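Local coordinates for fat acid-binding protein (Eubacterium ventriosum, PDB 3NYI) that binds a fatty acid, stearic acid, as a lipid-binding member of the DegV family, at the stearic acid site. Coordinates in Å, arbitrary orientation; residue numbers count along the deposited sequence, not the author numbering.

The stearic acid site. Residues 30, 65-67, 96-97, 127-129, 164, 166, 174, 179, 204, 241, 272, 275-276, 279-280, 286-287. With STE (stearic acid), chain B.
Stearic acid lies buried in a deep fatty-acid pocket of this DegV-family protein, with 602 of its 613 Å² hidden. The carboxyl group is held by hydroxyls at both oxygens: Thr65 OG1 donates to stearic acid O2 (2.8 Å) and Ser97 OG to stearic acid O1 (2.6 Å). Ser97 reaches it with OG anti to the backbone N (chi1 174°). Past the head, the chain is flanked on adjoining sides by the His279 ring, which presents a face to C5 (3.7 Å from C5 to the ring centroid), and the Arg179 guanidinium, whose face lies against C3, offset toward its rim. A face of the Phe96 ring lies over C7, which sits toward its rim, and CE2 touches C11. Just past the kink at C10 to C13, C14 sits over the centre of the Phe166 ring, 3.6 Å from its centroid, while Thr128 CG2 presses on the same carbon. Ile272 CD1, Ile164 CG2, Val129 CG1 and the backbone of Gly241 and Gly286 enclose the methyl end. In the second shell, His279 NE2 hydrogen-bonds Thr65 OG1 (2.9 Å), fixing the hydroxyl that meets O2. Arg179, bent at chi2 (80°), grips Phe96 O side-on through NE (2.8 Å) and NH2 (3.0 Å). An alanine here, lacking both donors to that carbonyl and the face against C3, would probably loosen the Phe96 backbone and the wall beside C3 to C7. Asn127 ND2 donates to Ser276 OG (2.9 Å), steadying the amide beside C12.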
ATOM      1  N   LEU A  30       0.102 -11.866   2.111  1.00 24.14           N
ATOM      2  CA  LEU A  30      -0.057 -11.924   3.563  1.00 23.89           C
ATOM      3  C   LEU A  30      -1.272 -12.800   3.861  1.00 25.76           C
ATOM      4  O   LEU A  30      -1.974 -13.212   2.936  1.00 24.17           O
ATOM      5  CB  LEU A  30      -0.205 -10.518   4.160  1.00 18.96           C
ATOM      6  CG  LEU A  30       1.157  -9.852   4.406  1.00 25.32           C
ATOM      7  CD1 LEU A  30       1.762  -9.251   3.117  1.00 22.33           C
ATOM      8  CD2 LEU A  30       1.059  -8.777   5.496  1.00 24.82           C
ATOM      9  N   THR A  65      -3.966 -10.002  10.901  1.00 23.33           N
ATOM     10  CA  THR A  65      -3.140 -10.233   9.722  1.00 25.49           C
ATOM     11  C   THR A  65      -1.898 -10.973  10.159  1.00 24.35           C
ATOM     12  O   THR A  65      -1.531 -10.968  11.340  1.00 21.46           O
ATOM     13  CB  THR A  65      -2.667  -8.907   9.074  1.00 26.54           C
ATOM     14  OG1 THR A  65      -2.091  -8.073  10.088  1.00 24.18           O
ATOM     15  CG2 THR A  65      -3.823  -8.177   8.432  1.00 28.31           C
ATOM     16  N   SER A  66      -1.223 -11.574   9.192  1.00 27.00           N
ATOM     17  CA  SER A  66       0.041 -12.218   9.458  1.00 21.47           C
ATOM     18  C   SER A  66       0.956 -11.990   8.265  1.00 29.16           C
ATOM     19  O   SER A  66       0.516 -12.076   7.119  1.00 22.71           O
ATOM     20  CB  SER A  66      -0.193 -13.717   9.694  1.00 30.54           C
ATOM     21  OG  SER A  66       1.011 -14.357  10.036  1.00 39.99           O
ATOM     22  N   LEU A  67       2.217 -11.654   8.548  1.00 26.43           N
ATOM     23  CA  LEU A  67       3.244 -11.464   7.528  1.00 29.12           C
ATOM     24  C   LEU A  67       3.445 -12.739   6.694  1.00 27.96           C
ATOM     25  O   LEU A  67       3.121 -13.834   7.162  1.00 26.42           O
ATOM     26  CB  LEU A  67       4.557 -11.069   8.219  1.00 29.07           C
ATOM     27  CG  LEU A  67       5.303 -12.198   8.950  1.00 31.16           C
ATOM     28  CD1 LEU A  67       6.647 -11.691   9.460  1.00 32.41           C
ATOM     29  CD2 LEU A  67       4.493 -12.814  10.095  1.00 32.96           C
ATOM     30  N   PHE A  96       5.230  -1.193   9.778  1.00 19.86           N
ATOM     31  CA  PHE A  96       3.914  -1.819   9.962  1.00 17.92           C
ATOM     32  C   PHE A  96       4.007  -3.341  10.103  1.00 21.54           C
ATOM     33  O   PHE A  96       3.103  -3.966  10.637  1.00 20.74           O
ATOM     34  CB  PHE A  96       2.957  -1.571   8.781  1.00 18.76           C
ATOM     35  CG  PHE A  96       2.501  -0.138   8.626  1.00 18.44           C
ATOM     36  CD1 PHE A  96       2.726   0.798   9.621  1.00 21.75           C
ATOM     37  CD2 PHE A  96       1.792   0.248   7.488  1.00 19.42           C
ATOM     38  CE1 PHE A  96       2.299   2.126   9.460  1.00 24.81           C
ATOM     39  CE2 PHE A  96       1.360   1.557   7.329  1.00 21.81           C
ATOM     40  CZ  PHE A  96       1.618   2.494   8.318  1.00 22.34           C
ATOM     41  N   SER A  97       5.051  -3.946   9.548  1.00 22.61           N
ATOM     42  CA  SER A  97       5.036  -5.399   9.380  1.00 24.39           C
ATOM     43  C   SER A  97       6.437  -5.956   9.304  1.00 23.74           C
ATOM     44  O   SER A  97       7.349  -5.278   8.854  1.00 21.06           O
ATOM     45  CB  SER A  97       4.291  -5.754   8.082  1.00 26.45           C
ATOM     46  OG  SER A  97       4.361  -7.135   7.802  1.00 26.46           O
ATOM     47  N   ASN A 127       2.550   1.668   1.675  1.00 19.48           N
ATOM     48  CA  ASN A 127       1.509   0.653   1.845  1.00 18.33           C
ATOM     49  C   ASN A 127       0.464   0.945   0.790  1.00 21.94           C
ATOM     50  O   ASN A 127       0.388   2.078   0.270  1.00 19.75           O
ATOM     51  CB  ASN A 127       0.887   0.766   3.242  1.00 20.71           C
ATOM     52  CG  ASN A 127      -0.159  -0.294   3.518  1.00 19.61           C
ATOM     53  OD1 ASN A 127      -0.199  -1.345   2.864  1.00 21.93           O
ATOM     54  ND2 ASN A 127      -1.040  -0.012   4.489  1.00 17.73           N
ATOM     55  N   THR A 128      -0.332  -0.068   0.463  1.00 18.36           N
ATOM     56  CA  THR A 128      -1.460   0.090  -0.455  1.00 22.29           C
ATOM     57  C   THR A 128      -1.142   1.079  -1.604  1.00 20.49           C
ATOM     58  O   THR A 128      -0.161   0.863  -2.337  1.00 19.94           O
ATOM     59  CB  THR A 128      -2.821   0.366   0.310  1.00 27.10           C
ATOM     60  OG1 THR A 128      -3.908   0.491  -0.621  1.00 30.10           O
ATOM     61  CG2 THR A 128      -2.749   1.609   1.243  1.00 24.32           C
ATOM     62  N   VAL A 129      -1.950   2.128  -1.774  1.00 19.19           N
ATOM     63  CA  VAL A 129      -1.810   3.006  -2.952  1.00 21.37           C
ATOM     64  C   VAL A 129      -0.362   3.504  -3.219  1.00 17.71           C
ATOM     65  O   VAL A 129       0.066   3.541  -4.370  1.00 19.13           O
ATOM     66  CB  VAL A 129      -2.845   4.181  -2.956  1.00 22.52           C
ATOM     67  CG1 VAL A 129      -2.575   5.159  -1.805  1.00 20.86           C
ATOM     68  CG2 VAL A 129      -2.871   4.923  -4.332  1.00 19.12           C
ATOM     69  N   ILE A 164       0.199   9.296   1.455  1.00 17.02           N
ATOM     70  CA  ILE A 164      -1.209   8.936   1.416  1.00 22.06           C
ATOM     71  C   ILE A 164      -1.961   9.922   2.278  1.00 19.44           C
ATOM     72  O   ILE A 164      -1.537  10.223   3.394  1.00 19.56           O
ATOM     73  CB  ILE A 164      -1.515   7.511   1.986  1.00 16.53           C
ATOM     74  CG1 ILE A 164      -0.610   6.453   1.371  1.00 18.49           C
ATOM     75  CG2 ILE A 164      -2.991   7.172   1.726  1.00 19.45           C
ATOM     76  CD1 ILE A 164      -0.864   5.016   1.922  1.00 19.40           C
ATOM     77  N   PHE A 166      -5.797  10.269   3.807  1.00 23.98           N
ATOM     78  CA  PHE A 166      -6.985   9.423   3.902  1.00 21.35           C
ATOM     79  C   PHE A 166      -7.747   9.578   5.189  1.00 21.22           C
ATOM     80  O   PHE A 166      -7.282  10.236   6.130  1.00 21.41           O
ATOM     81  CB  PHE A 166      -6.635   7.947   3.662  1.00 23.06           C
ATOM     82  CG  PHE A 166      -5.789   7.308   4.743  1.00 20.65           C
ATOM     83  CD1 PHE A 166      -6.347   6.358   5.602  1.00 24.71           C
ATOM     84  CD2 PHE A 166      -4.433   7.609   4.870  1.00 20.63           C
ATOM     85  CE1 PHE A 166      -5.583   5.729   6.590  1.00 20.96           C
ATOM     86  CE2 PHE A 166      -3.654   6.982   5.860  1.00 27.15           C
ATOM     87  CZ  PHE A 166      -4.233   6.029   6.713  1.00 24.38           C
ATOM     88  N   LEU A 174      -7.566   0.409  13.977  1.00 24.33           N
ATOM     89  CA  LEU A 174      -6.195   0.881  14.114  1.00 26.10           C
ATOM     90  C   LEU A 174      -5.644   0.587  15.502  1.00 25.43           C
ATOM     91  O   LEU A 174      -4.523   0.114  15.629  1.00 26.48           O
ATOM     92  CB  LEU A 174      -6.089   2.389  13.832  1.00 26.91           C
ATOM     93  CG  LEU A 174      -6.234   2.800  12.368  1.00 31.48           C
ATOM     94  CD1 LEU A 174      -6.400   4.320  12.228  1.00 33.03           C
ATOM     95  CD2 LEU A 174      -5.031   2.302  11.571  1.00 28.44           C
ATOM     96  N   ARG A 179      -1.155  -0.620  15.140  1.00 26.88           N
ATOM     97  CA  ARG A 179      -0.366   0.283  14.285  1.00 23.49           C
ATOM     98  C   ARG A 179      -0.829   1.739  14.339  1.00 26.10           C
ATOM     99  O   ARG A 179      -0.393   2.561  13.543  1.00 25.89           O
ATOM    100  CB  ARG A 179      -0.344  -0.199  12.826  1.00 26.43           C
ATOM    101  CG  ARG A 179       0.663  -1.308  12.537  1.00 25.74           C
ATOM    102  CD  ARG A 179       0.139  -2.706  12.982  1.00 20.35           C
ATOM    103  NE  ARG A 179       1.106  -3.734  12.613  1.00 25.00           N
ATOM    104  CZ  ARG A 179       1.099  -4.979  13.081  1.00 27.91           C
ATOM    105  NH1 ARG A 179       0.156  -5.361  13.936  1.00 24.64           N
ATOM    106  NH2 ARG A 179       2.034  -5.836  12.685  1.00 26.55           N
ATOM    107  N   ILE A 204       2.358   6.493   9.831  1.00 20.41           N
ATOM    108  CA  ILE A 204       1.189   7.390   9.826  1.00 22.01           C
ATOM    109  C   ILE A 204       1.215   8.460  10.915  1.00 27.32           C
ATOM    110  O   ILE A 204       1.758   8.255  11.999  1.00 24.39           O
ATOM    111  CB  ILE A 204      -0.146   6.620   9.888  1.00 19.45           C
ATOM    112  CG1 ILE A 204      -0.111   5.553  10.988  1.00 20.71           C
ATOM    113  CG2 ILE A 204      -0.428   5.934   8.532  1.00 19.08           C
ATOM    114  CD1 ILE A 204      -1.442   4.787  11.121  1.00 24.23           C
ATOM    115  N   GLY A 241      -7.604   5.298  -3.492  1.00 21.99           N
ATOM    116  CA  GLY A 241      -7.950   4.010  -2.888  1.00 25.39           C
ATOM    117  C   GLY A 241      -9.304   4.081  -2.189  1.00 25.11           C
ATOM    118  O   GLY A 241      -9.634   5.082  -1.541  1.00 26.46           O
ATOM    119  N   ILE A 272      -8.714  -0.930  -1.845  1.00 23.96           N
ATOM    120  CA  ILE A 272      -7.827  -1.124  -0.699  1.00 19.12           C
ATOM    121  C   ILE A 272      -7.976  -2.564  -0.209  1.00 22.65           C
ATOM    122  O   ILE A 272      -9.096  -3.062  -0.037  1.00 27.55           O
ATOM    123  CB  ILE A 272      -8.136  -0.124   0.395  1.00 19.51           C
ATOM    124  CG1 ILE A 272      -7.847   1.296  -0.125  1.00 24.60           C
ATOM    125  CG2 ILE A 272      -7.312  -0.413   1.645  1.00 20.18           C
ATOM    126  CD1 ILE A 272      -8.411   2.374   0.767  1.00 23.38           C
ATOM    127  N   VAL A 275      -4.946  -6.516   3.752  1.00 20.90           N
ATOM    128  CA  VAL A 275      -3.867  -6.120   4.674  1.00 20.24           C
ATOM    129  C   VAL A 275      -4.179  -4.777   5.379  1.00 24.73           C
ATOM    130  O   VAL A 275      -4.066  -4.658   6.601  1.00 24.57           O
ATOM    131  CB  VAL A 275      -2.499  -6.029   3.961  1.00 24.32           C
ATOM    132  CG1 VAL A 275      -1.433  -5.468   4.915  1.00 20.64           C
ATOM    133  CG2 VAL A 275      -2.093  -7.392   3.411  1.00 22.76           C
ATOM    134  N   SER A 276      -4.561  -3.764   4.614  1.00 21.11           N
ATOM    135  CA  SER A 276      -4.896  -2.480   5.221  1.00 21.95           C
ATOM    136  C   SER A 276      -6.249  -2.486   5.909  1.00 26.11           C
ATOM    137  O   SER A 276      -6.411  -1.916   6.997  1.00 22.90           O
ATOM    138  CB  SER A 276      -4.875  -1.347   4.179  1.00 20.30           C
ATOM    139  OG  SER A 276      -3.571  -1.143   3.688  1.00 21.51           O
ATOM    140  N   HIS A 279      -6.805  -3.390   9.434  1.00 23.86           N
ATOM    141  CA  HIS A 279      -6.304  -2.398  10.367  1.00 20.97           C
ATOM    142  C   HIS A 279      -7.030  -1.051  10.314  1.00 28.99           C
ATOM    143  O   HIS A 279      -7.029  -0.322  11.306  1.00 25.95           O
ATOM    144  CB  HIS A 279      -4.776  -2.235  10.190  1.00 22.65           C
ATOM    145  CG  HIS A 279      -4.019  -3.467  10.581  1.00 25.13           C
ATOM    146  ND1 HIS A 279      -3.569  -3.679  11.868  1.00 29.66           N
ATOM    147  CD2 HIS A 279      -3.711  -4.584   9.889  1.00 24.11           C
ATOM    148  CE1 HIS A 279      -2.975  -4.856  11.938  1.00 31.26           C
ATOM    149  NE2 HIS A 279      -3.053  -5.434  10.741  1.00 25.05           N
ATOM    150  N   THR A 280      -7.661  -0.728   9.183  1.00 23.93           N
ATOM    151  CA  THR A 280      -8.407   0.532   9.085  1.00 26.20           C
ATOM    152  C   THR A 280      -9.883   0.379   9.397  1.00 27.60           C
ATOM    153  O   THR A 280     -10.545   1.359   9.735  1.00 26.05           O
ATOM    154  CB  THR A 280      -8.342   1.154   7.669  1.00 22.09           C
ATOM    155  OG1 THR A 280      -8.907   0.245   6.708  1.00 25.49           O
ATOM    156  CG2 THR A 280      -6.906   1.483   7.288  1.00 20.96           C
ATOM    157  N   GLY A 286      -9.237   7.538   0.345  1.00 21.69           N
ATOM    158  CA  GLY A 286      -8.173   8.521   0.271  1.00 25.86           C
ATOM    159  C   GLY A 286      -7.454   8.494  -1.046  1.00 26.51           C
ATOM    160  O   GLY A 286      -7.918   7.883  -2.008  1.00 26.35           O
ATOM    161  N   LEU A 287      -6.322   9.182  -1.091  1.00 25.02           N
ATOM    162  CA  LEU A 287      -5.543   9.268  -2.311  1.00 23.40           C
ATOM    163  C   LEU A 287      -4.071   9.174  -1.968  1.00 21.15           C
ATOM    164  O   LEU A 287      -3.661   9.496  -0.851  1.00 22.26           O
ATOM    165  CB  LEU A 287      -5.841  10.575  -3.072  1.00 23.77           C
ATOM    166  CG  LEU A 287      -5.391  11.884  -2.422  1.00 33.01           C
ATOM    167  CD1 LEU A 287      -5.078  12.925  -3.481  1.00 34.49           C
ATOM    168  CD2 LEU A 287      -6.464  12.402  -1.475  1.00 35.79           C
TER
HETATM  169  C1  STE B 301       1.278  -8.044   9.304  1.00 31.98           C
HETATM  170  O1  STE B 301       2.463  -8.182   9.325  1.00 27.25           O
HETATM  171  O2  STE B 301       0.605  -8.643  10.091  1.00 30.53           O
HETATM  172  C2  STE B 301       0.654  -6.933   8.430  1.00 23.87           C
HETATM  173  C3  STE B 301       0.345  -5.676   9.283  1.00 20.47           C
HETATM  174  C4  STE B 301      -0.381  -4.615   8.420  1.00 21.29           C
HETATM  175  C5  STE B 301      -0.481  -3.264   9.164  1.00 22.03           C
HETATM  176  C6  STE B 301      -1.260  -2.244   8.301  1.00 20.91           C
HETATM  177  C7  STE B 301      -1.467  -0.910   9.062  1.00 20.93           C
HETATM  178  C8  STE B 301      -2.109   0.113   8.088  1.00 22.96           C
HETATM  179  C9  STE B 301      -2.368   1.466   8.790  1.00 23.43           C
HETATM  180  C10 STE B 301      -3.092   2.413   7.794  1.00 26.88           C
HETATM  181  C11 STE B 301      -2.063   2.948   6.796  1.00 23.16           C
HETATM  182  C12 STE B 301      -2.455   2.816   5.305  1.00 23.79           C
HETATM  183  C13 STE B 301      -3.965   2.736   5.033  1.00 26.16           C
HETATM  184  C14 STE B 301      -4.255   3.713   3.861  1.00 23.51           C
HETATM  185  C15 STE B 301      -5.641   3.436   3.232  1.00 20.19           C
HETATM  186  C16 STE B 301      -6.030   4.645   2.346  1.00 24.74           C
HETATM  187  C17 STE B 301      -5.455   4.458   0.926  1.00 22.18           C
HETATM  188  C18 STE B 301      -5.970   5.560  -0.027  1.00 23.96           C